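Local coordinates for protein Alpha/beta hydrolase (Enterobacter asburiae, PDB 6KMO) that hydrolyses ester bonds, acting as an esterase or lipase built on the alpha/beta hydrolase fold, at residues V189-K194 / A261-F266; N184-V189 / R202-L207; Q152-T157 / N197-R202. The protein carries 2 engineered substitutions. All coordinates share one frame; numbering follows the deposited sequence. Where two conformers were deposited one is given.

Contacts 1 and 2 both use helix 181-195: contact 2 takes its middle turns, seated on strand 203-207, and contact 1 the turns after them, where the helix meets the turn after helix 260-263. Contact 3 joins the neighbouring helix 148-163 to the loop that leads from helix 181-195 into strand 203-207. The ranges overlap at Val-189 and Arg-202. Contact 2 is fully buried and held by van der Waals contacts, some of them on polar groups, without a hydrogen bond between its segments. Contacts 1 and 3 are partly buried, and each adds a hydrogen bond from the tip of a long side chain to a backbone carbonyl. Phe-266 and Asn-204 bring contacts 1 and 2 together.

Contact 1: V189-K194 / A261-F266; sequences VALQAK and AQLKGF
Two kinds of interaction join helix segment 189-194 to segment 261-266, the last helical residues and turn at the end of helix 260-263. The apolar one centres on Phe-266, whose CG lies anti to its backbone N (chi1 -160°), bringing the ring up to Ala-190 and Leu-191. Ala-190 CB meets Phe-266 CE1 at 3.8 Å; a methyl is small enough to let the ring approach closely. Leu-191 CD2 comes to the ring edge, 4.1 Å from Phe-266 CD1, and the two side chains cross obliquely. The ring also packs on Leu-290 of helix 280-292.

The polar kind belongs to Lys-194, in one of its two conformers. Its chain leaves extended and then bends at chi3 and chi4, so that NZ curls over to donate to Gln-262 O at 2.5 Å, from above the carbonyl plane. Lys-194 NZ also donates to a water 2.8 Å away, which lies within bonding range of Ala-261 O and Lys-264 O. Lys-264 O belongs to a type II turn from Leu-263 to Phe-266, closed by Phe-266 N to Leu-263 O at 3.0 Å. Gly-265 suits its third position: with phi 85° a CB would jam against the carbonyl oxygen of Lys-264 and crowd Lys-194 CD.

The carbonyls ending helix 260-263 carry partial negative charge and probably help to stabilise the ammonium, while the apolar side chains of Ala-190, Leu-191 and Phe-266 are buried.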
loop_
_atom_site.group_PDB
_atom_site.type_symbol
_atom_site.label_atom_id
_atom_site.label_comp_id
_atom_site.label_asym_id
_atom_site.label_seq_id
_atom_site.Cartn_x
_atom_site.Cartn_y
_atom_site.Cartn_z
ATOM N N VAL A 189 7.844 -20.330 8.857
ATOM C CA VAL A 189 8.967 -20.836 8.071
ATOM C C VAL A 189 10.184 -19.950 8.264
ATOM O O VAL A 189 11.305 -20.444 8.410
ATOM C CB VAL A 189 8.560 -20.964 6.594
ATOM C CG1 VAL A 189 9.783 -21.215 5.695
ATOM C CG2 VAL A 189 7.560 -22.089 6.430
ATOM N N ALA A 190 9.992 -18.633 8.286
ATOM C CA ALA A 190 11.115 -17.732 8.515
ATOM C C ALA A 190 11.759 -17.975 9.881
ATOM O O ALA A 190 12.992 -17.942 10.009
ATOM C CB ALA A 190 10.677 -16.275 8.363
ATOM N N LEU A 191 10.953 -18.226 10.911
ATOM C CA LEU A 191 11.500 -18.454 12.251
ATOM C C LEU A 191 12.191 -19.810 12.341
ATOM O O LEU A 191 13.220 -19.943 13.016
ATOM C CB LEU A 191 10.403 -18.311 13.296
ATOM C CG LEU A 191 9.888 -16.885 13.529
ATOM C CD1 LEU A 191 8.578 -16.885 14.279
ATOM C CD2 LEU A 191 10.936 -16.033 14.232
ATOM N N GLN A 192 11.675 -20.828 11.652
ATOM C CA GLN A 192 12.409 -22.089 11.578
ATOM C C GLN A 192 13.736 -21.887 10.857
ATOM O O GLN A 192 14.778 -22.378 11.308
ATOM C CB GLN A 192 11.581 -23.135 10.835
ATOM C CG GLN A 192 10.415 -23.696 11.619
ATOM C CD GLN A 192 9.587 -24.625 10.771
ATOM O OE1 GLN A 192 9.951 -25.778 10.566
ATOM N NE2 GLN A 192 8.489 -24.120 10.237
ATOM N N ALA A 193 13.727 -21.177 9.734
ATOM C CA ALA A 193 14.965 -20.943 8.993
ATOM C C ALA A 193 15.997 -20.216 9.846
ATOM O O ALA A 193 17.194 -20.517 9.772
ATOM C CB ALA A 193 14.672 -20.191 7.697
ATOM N N LYS A 194 15.562 -19.276 10.681
ATOM C CA LYS A 194 16.506 -18.605 11.568
ATOM C C LYS A 194 17.082 -19.587 12.577
ATOM O O LYS A 194 18.298 -19.638 12.787
ATOM C CB LYS A 194 15.833 -17.428 12.269
ATOM C CG LYS A 194 16.742 -16.712 13.264
ATOM C CD LYS A 194 16.339 -15.252 13.455
ATOM C CE LYS A 194 14.928 -15.120 14.003
ATOM N NZ LYS A 194 14.764 -15.780 15.330
ATOM N N ALA A 261 14.186 -10.207 20.833
ATOM C CA ALA A 261 15.337 -11.044 20.540
ATOM C C ALA A 261 14.985 -12.201 19.609
ATOM O O ALA A 261 15.791 -12.592 18.757
ATOM C CB ALA A 261 15.920 -11.568 21.848
ATOM N N GLN A 262 13.788 -12.768 19.767
ATOM C CA GLN A 262 13.354 -13.856 18.904
ATOM C C GLN A 262 13.082 -13.390 17.483
ATOM O O GLN A 262 13.204 -14.188 16.553
ATOM C CB GLN A 262 12.113 -14.517 19.490
ATOM C CG GLN A 262 12.444 -15.414 20.694
ATOM C CD GLN A 262 11.217 -15.946 21.389
ATOM O OE1 GLN A 262 10.274 -15.217 21.701
ATOM N NE2 GLN A 262 11.236 -17.237 21.686
ATOM N N LEU A 263 12.725 -12.123 17.297
ATOM C CA LEU A 263 12.441 -11.585 15.969
ATOM C C LEU A 263 13.662 -10.996 15.280
ATOM O O LEU A 263 13.637 -10.779 14.067
ATOM C CB LEU A 263 11.322 -10.541 16.048
ATOM C CG LEU A 263 9.975 -11.108 16.499
ATOM C CD1 LEU A 263 8.972 -9.993 16.726
ATOM C CD2 LEU A 263 9.461 -12.128 15.475
ATOM N N LYS A 264 14.741 -10.730 16.009
ATOM C CA LYS A 264 15.923 -10.160 15.379
ATOM C C LYS A 264 16.403 -11.056 14.242
ATOM O O LYS A 264 16.463 -12.281 14.374
ATOM C CB LYS A 264 17.032 -10.000 16.420
ATOM C CG LYS A 264 18.267 -9.291 15.891
ATOM C CD LYS A 264 19.371 -9.222 16.952
ATOM C CE LYS A 264 20.626 -8.550 16.398
ATOM N NZ LYS A 264 21.466 -7.944 17.470
ATOM N N GLY A 265 16.723 -10.451 13.101
ATOM C CA GLY A 265 17.185 -11.192 11.952
ATOM C C GLY A 265 16.095 -11.757 11.054
ATOM O O GLY A 265 16.413 -12.397 10.049
ATOM N N PHE A 266 14.827 -11.537 11.385
ATOM C CA PHE A 266 13.732 -11.950 10.506
ATOM C C PHE A 266 13.934 -11.309 9.131
ATOM O O PHE A 266 14.469 -10.206 9.026
ATOM C CB PHE A 266 12.453 -11.392 11.137
ATOM C CG PHE A 266 11.136 -12.030 10.715
ATOM C CD1 PHE A 266 10.680 -13.210 11.289
ATOM C CD2 PHE A 266 10.299 -11.372 9.823
ATOM C CE1 PHE A 266 9.446 -13.730 10.951
ATOM C CE2 PHE A 266 9.050 -11.894 9.485
ATOM C CZ PHE A 266 8.630 -13.067 10.045
HETATM O O HOH W 1 16.589 -14.013 16.503
#

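Contact 2: N184-V189 / R202-L207; sequences NMVASV and RYNVML
The crossover of a beta-alpha-beta unit, strand 174-179, helix 181-195 and strand 203-207, packs here upon its second strand. Segment 184-189 of the helix and strand 203-207 run nearly antiparallel, at 150°, with their axes 8.0 Å apart at closest approach. Val-186 carries most of the contact. Its CG1, anti to the backbone N (chi1 165°), fits between the side chains of Asn-204 and Met-206, two residues apart on the strand. Val-186 CG1 lies 3.6 Å from Asn-204 CG, close to the amide carbon, while its other methyl, CG2, faces the backbone at 3.9 Å from Val-205 O. A beta-branched residue suits this place because it offers one methyl to the strand's side chains and one to its main chain.

In the alpha/beta hydrolase fold this helix follows the nucleophile elbow, and Val-186 touches residues of the GxSxG pattern, Gly-178, Ser-180 and Gly-182, that probably forms it here. The first methyl also meets the methionine, Val-186 CG1 to Met-206 CG at 3.8 Å. The methionine chain then bends at chi3 (65°), which carries its tip past the valine until Met-206 CE meets Ala-187 CB at 4.0 Å; the small alanine leaves room for that flexible end. Asn-204 is a polar residue in a buried site, and its ND2 finds a partner in Thr-269 OG1 of the adjoining strand 269-274.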
loop_
_atom_site.group_PDB
_atom_site.type_symbol
_atom_site.label_atom_id
_atom_site.label_comp_id
_atom_site.label_asym_id
_atom_site.label_seq_id
_atom_site.Cartn_x
_atom_site.Cartn_y
_atom_site.Cartn_z
ATOM N N ASN A 184 0.666 -16.439 8.377
ATOM C CA ASN A 184 1.200 -17.071 9.582
ATOM C C ASN A 184 2.311 -18.043 9.224
ATOM O O ASN A 184 3.380 -18.040 9.843
ATOM C CB ASN A 184 0.038 -17.792 10.275
ATOM C CG ASN A 184 0.430 -18.490 11.541
ATOM O OD1 ASN A 184 0.802 -19.666 11.506
ATOM N ND2 ASN A 184 0.325 -17.798 12.666
ATOM N N MET A 185 2.070 -18.859 8.193
ATOM C CA MET A 185 3.031 -19.870 7.746
ATOM C C MET A 185 4.322 -19.230 7.237
ATOM O O MET A 185 5.414 -19.775 7.453
ATOM C CB MET A 185 2.352 -20.759 6.700
ATOM C CG MET A 185 3.084 -22.070 6.359
ATOM S SD MET A 185 2.045 -23.273 5.373
ATOM C CE MET A 185 0.893 -23.797 6.657
ATOM N N VAL A 186 4.232 -18.062 6.586
ATOM C CA VAL A 186 5.425 -17.303 6.202
ATOM C C VAL A 186 6.299 -17.048 7.428
ATOM O O VAL A 186 7.510 -17.311 7.428
ATOM C CB VAL A 186 5.023 -15.975 5.529
ATOM C CG1 VAL A 186 6.222 -15.009 5.470
ATOM C CG2 VAL A 186 4.452 -16.211 4.133
ATOM N N ALA A 187 5.701 -16.481 8.478
ATOM C CA ALA A 187 6.456 -16.208 9.696
ATOM C C ALA A 187 7.009 -17.488 10.313
ATOM O O ALA A 187 8.158 -17.516 10.779
ATOM C CB ALA A 187 5.569 -15.460 10.702
ATOM N N SER A 188 6.220 -18.562 10.307
ATOM C CA SER A 188 6.650 -19.815 10.914
ATOM C C SER A 188 7.853 -20.389 10.186
ATOM O O SER A 188 8.790 -20.907 10.814
ATOM C CB SER A 188 5.481 -20.787 10.874
ATOM O OG SER A 188 5.726 -21.899 11.693
ATOM N N VAL A 189 7.844 -20.330 8.857
ATOM C CA VAL A 189 8.967 -20.836 8.071
ATOM C C VAL A 189 10.184 -19.950 8.264
ATOM O O VAL A 189 11.305 -20.444 8.410
ATOM C CB VAL A 189 8.560 -20.964 6.594
ATOM C CG1 VAL A 189 9.783 -21.215 5.695
ATOM C CG2 VAL A 189 7.560 -22.089 6.430
ATOM N N ARG A 202 14.944 -13.772 0.870
ATOM C CA ARG A 202 15.050 -12.393 0.418
ATOM C C ARG A 202 13.943 -11.510 0.973
ATOM O O ARG A 202 14.176 -10.332 1.284
ATOM C CB ARG A 202 14.952 -12.328 -1.109
ATOM C CG ARG A 202 16.248 -12.683 -1.837
ATOM C CD ARG A 202 17.313 -11.612 -1.614
ATOM N NE ARG A 202 18.477 -11.821 -2.481
ATOM C CZ ARG A 202 18.574 -11.353 -3.719
ATOM N NH1 ARG A 202 17.595 -10.650 -4.259
ATOM N NH2 ARG A 202 19.672 -11.589 -4.432
ATOM N N TYR A 203 12.719 -12.029 1.059
ATOM C CA TYR A 203 11.586 -11.158 1.349
ATOM C C TYR A 203 10.401 -12.004 1.764
ATOM O O TYR A 203 10.178 -13.080 1.206
ATOM C CB TYR A 203 11.196 -10.343 0.113
ATOM C CG TYR A 203 10.476 -9.040 0.376
ATOM C CD1 TYR A 203 11.081 -8.053 1.123
ATOM C CD2 TYR A 203 9.225 -8.778 -0.177
ATOM C CE1 TYR A 203 10.442 -6.838 1.352
ATOM C CE2 TYR A 203 8.583 -7.574 0.044
ATOM C CZ TYR A 203 9.191 -6.609 0.813
ATOM O OH TYR A 203 8.563 -5.391 0.998
ATOM N N ASN A 204 9.636 -11.499 2.721
ATOM C CA ASN A 204 8.369 -12.079 3.140
ATOM C C ASN A 204 7.240 -11.136 2.744
ATOM O O ASN A 204 7.339 -9.923 2.950
ATOM C CB ASN A 204 8.302 -12.182 4.660
ATOM C CG ASN A 204 9.257 -13.168 5.238
ATOM O OD1 ASN A 204 9.630 -14.150 4.599
ATOM N ND2 ASN A 204 9.633 -12.943 6.484
ATOM N N VAL A 205 6.147 -11.693 2.246
ATOM C CA VAL A 205 4.908 -10.951 2.049
ATOM C C VAL A 205 3.820 -11.672 2.826
ATOM O O VAL A 205 3.419 -12.788 2.475
ATOM C CB VAL A 205 4.518 -10.792 0.577
ATOM C CG1 VAL A 205 3.241 -9.974 0.504
ATOM C CG2 VAL A 205 5.624 -10.128 -0.228
ATOM N N MET A 206 3.352 -11.045 3.894
ATOM C CA MET A 206 2.301 -11.578 4.755
ATOM C C MET A 206 1.025 -10.823 4.422
ATOM O O MET A 206 0.879 -9.645 4.775
ATOM C CB MET A 206 2.687 -11.424 6.230
ATOM C CG MET A 206 3.932 -12.196 6.642
ATOM S SD MET A 206 4.620 -11.873 8.365
ATOM C CE MET A 206 3.251 -12.505 9.382
ATOM N N LEU A 207 0.113 -11.490 3.726
ATOM C CA LEU A 207 -1.128 -10.872 3.248
ATOM C C LEU A 207 -2.208 -11.154 4.283
ATOM O O LEU A 207 -2.581 -12.311 4.507
ATOM C CB LEU A 207 -1.523 -11.430 1.885
ATOM C CG LEU A 207 -0.509 -11.180 0.761
ATOM C CD1 LEU A 207 -0.923 -11.962 -0.470
ATOM C CD2 LEU A 207 -0.378 -9.717 0.451
#

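Contact 3: Q152-T157 / N197-R202; sequences QAYEAT and NGPKIR
Tyr-154 reaches from helix 148-163 to the loop of segment 197-202 and donates its hydroxyl to the main chain: Tyr-154 OH to Gly-198 O is 2.7 Å. The acceptor lies at the edge of the ring, in its plane, while the hydroxyl sits above the carbonyl plane, with a C=O...O angle of 146°. A tyrosine suits the place because its long rigid ring carries the hydroxyl to the loop. The same ring makes an apolar touch alongside, Tyr-154 CE1 to Pro-199 CD at 3.9 Å. Both are possible at once because the peptide before Pro-199 is cis, which sets Gly-198 O and Pro-199 CD on the same side of the bond.

One turn further along the helix, Thr-157 points its methyl at the loop. CG2, anti to the backbone N, meets Pro-199 CG at 4.0 Å and Ile-201 CD1 at 4.1 Å, crossing each side chain at about a right angle.

The bond on the threonine's other branch helps to fix the rotation that turns the methyl to the loop. Thr-157 OG1 donates to Ala-153 O at 2.8 Å, an oxygen that also accepts the helical bond from Thr-157 N, so the hydroxyl is satisfied within its own helix. Gly-198 takes backbone angles at which a CB would collide with the carbonyl oxygen of Asn-197, and its N is probably bonded to Ala-193 O at the end of helix 181-195. Phe-196 packs edge-to-face with the Tyr-154 ring, and Val-189 touches Thr-157.

Helices 148-163 and 181-195 pack side by side on one face of the sheet, and the loop that closes the beta-alpha-beta crossover into strand 203-207 is pinned to the first of them, as in the layered alpha/beta hydrolase fold.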
loop_
_atom_site.group_PDB
_atom_site.type_symbol
_atom_site.label_atom_id
_atom_site.label_comp_id
_atom_site.label_asym_id
_atom_site.label_seq_id
_atom_site.Cartn_x
_atom_site.Cartn_y
_atom_site.Cartn_z
ATOM N N GLN A 152 6.121 -29.212 6.810
ATOM C CA GLN A 152 6.086 -29.427 5.369
ATOM C C GLN A 152 6.496 -28.172 4.624
ATOM O O GLN A 152 7.278 -28.238 3.670
ATOM C CB GLN A 152 4.691 -29.861 4.920
ATOM C CG GLN A 152 4.302 -31.245 5.388
ATOM C CD GLN A 152 2.836 -31.527 5.233
ATOM O OE1 GLN A 152 2.001 -30.640 5.330
ATOM N NE2 GLN A 152 2.506 -32.786 5.028
ATOM N N ALA A 153 5.984 -27.019 5.053
ATOM C CA ALA A 153 6.317 -25.762 4.398
ATOM C C ALA A 153 7.811 -25.474 4.485
ATOM O O ALA A 153 8.425 -25.054 3.492
ATOM C CB ALA A 153 5.524 -24.640 5.058
ATOM N N TYR A 154 8.406 -25.688 5.660
ATOM C CA TYR A 154 9.840 -25.452 5.815
ATOM C C TYR A 154 10.660 -26.420 4.959
ATOM O O TYR A 154 11.609 -26.013 4.279
ATOM C CB TYR A 154 10.276 -25.516 7.290
ATOM C CG TYR A 154 11.772 -25.390 7.415
ATOM C CD1 TYR A 154 12.395 -24.175 7.274
ATOM C CD2 TYR A 154 12.561 -26.509 7.575
ATOM C CE1 TYR A 154 13.771 -24.044 7.335
ATOM C CE2 TYR A 154 13.934 -26.398 7.629
ATOM C CZ TYR A 154 14.526 -25.168 7.517
ATOM O OH TYR A 154 15.898 -25.080 7.582
ATOM N N GLU A 155 10.311 -27.707 4.990
ATOM C CA GLU A 155 11.049 -28.680 4.194
ATOM C C GLU A 155 10.959 -28.360 2.708
ATOM O O GLU A 155 11.947 -28.488 1.974
ATOM C CB GLU A 155 10.540 -30.090 4.495
ATOM C CG GLU A 155 10.905 -30.616 5.886
ATOM C CD GLU A 155 12.380 -30.927 6.056
ATOM O OE1 GLU A 155 13.101 -31.061 5.051
ATOM O OE2 GLU A 155 12.823 -31.054 7.218
ATOM N N ALA A 156 9.792 -27.938 2.236
ATOM C CA ALA A 156 9.659 -27.573 0.820
ATOM C C ALA A 156 10.487 -26.332 0.480
ATOM O O ALA A 156 11.070 -26.239 -0.608
ATOM C CB ALA A 156 8.189 -27.345 0.479
ATOM N N THR A 157 10.552 -25.367 1.405
ATOM C CA THR A 157 11.362 -24.171 1.217
ATOM C C THR A 157 12.834 -24.533 1.113
ATOM O O THR A 157 13.551 -24.057 0.214
ATOM C CB THR A 157 11.113 -23.217 2.394
ATOM O OG1 THR A 157 9.721 -22.821 2.423
ATOM C CG2 THR A 157 11.962 -21.971 2.292
ATOM N N ASN A 197 19.517 -22.105 10.772
ATOM C CA ASN A 197 20.573 -21.499 9.954
ATOM C C ASN A 197 20.403 -21.759 8.452
ATOM O O ASN A 197 21.337 -22.151 7.746
ATOM C CB ASN A 197 21.969 -21.914 10.434
ATOM C CG ASN A 197 22.159 -21.693 11.921
ATOM O OD1 ASN A 197 22.163 -20.557 12.397
ATOM N ND2 ASN A 197 22.303 -22.784 12.666
ATOM N N GLY A 198 19.204 -21.496 7.954
ATOM C CA GLY A 198 18.984 -21.430 6.523
ATOM C C GLY A 198 17.678 -22.098 6.173
ATOM O O GLY A 198 17.033 -22.743 7.011
ATOM N N PRO A 199 17.252 -21.958 4.926
ATOM C CA PRO A 199 17.887 -21.190 3.856
ATOM C C PRO A 199 17.679 -19.679 3.939
ATOM O O PRO A 199 16.793 -19.228 4.685
ATOM C CB PRO A 199 17.189 -21.729 2.602
ATOM C CG PRO A 199 15.851 -22.057 3.066
ATOM C CD PRO A 199 16.017 -22.609 4.463
ATOM N N LYS A 200 18.499 -18.929 3.204
ATOM C CA LYS A 200 18.369 -17.482 3.118
ATOM C C LYS A 200 17.067 -17.104 2.427
ATOM O O LYS A 200 16.692 -17.699 1.416
ATOM C CB LYS A 200 19.532 -16.898 2.312
ATOM C CG LYS A 200 20.877 -16.838 3.016
ATOM C CD LYS A 200 20.728 -16.711 4.525
ATOM C CE LYS A 200 21.182 -17.983 5.230
ATOM N NZ LYS A 200 21.201 -17.831 6.713
ATOM N N ILE A 201 16.394 -16.088 2.972
ATOM C CA ILE A 201 15.117 -15.606 2.451
ATOM C C ILE A 201 15.274 -14.132 2.108
ATOM O O ILE A 201 15.642 -13.326 2.974
ATOM C CB ILE A 201 13.992 -15.800 3.489
ATOM C CG1 ILE A 201 13.795 -17.277 3.842
ATOM C CG2 ILE A 201 12.678 -15.166 3.022
ATOM C CD1 ILE A 201 13.450 -18.172 2.707
ATOM N N ARG A 202 14.944 -13.772 0.870
ATOM C CA ARG A 202 15.050 -12.393 0.418
ATOM C C ARG A 202 13.943 -11.510 0.973
ATOM O O ARG A 202 14.176 -10.332 1.284
ATOM C CB ARG A 202 14.952 -12.328 -1.109
ATOM C CG ARG A 202 16.248 -12.683 -1.837
ATOM C CD ARG A 202 17.313 -11.612 -1.614
ATOM N NE ARG A 202 18.477 -11.821 -2.481
ATOM C CZ ARG A 202 18.574 -11.353 -3.719
ATOM N NH1 ARG A 202 17.595 -10.650 -4.259
ATOM N NH2 ARG A 202 19.672 -11.589 -4.432
#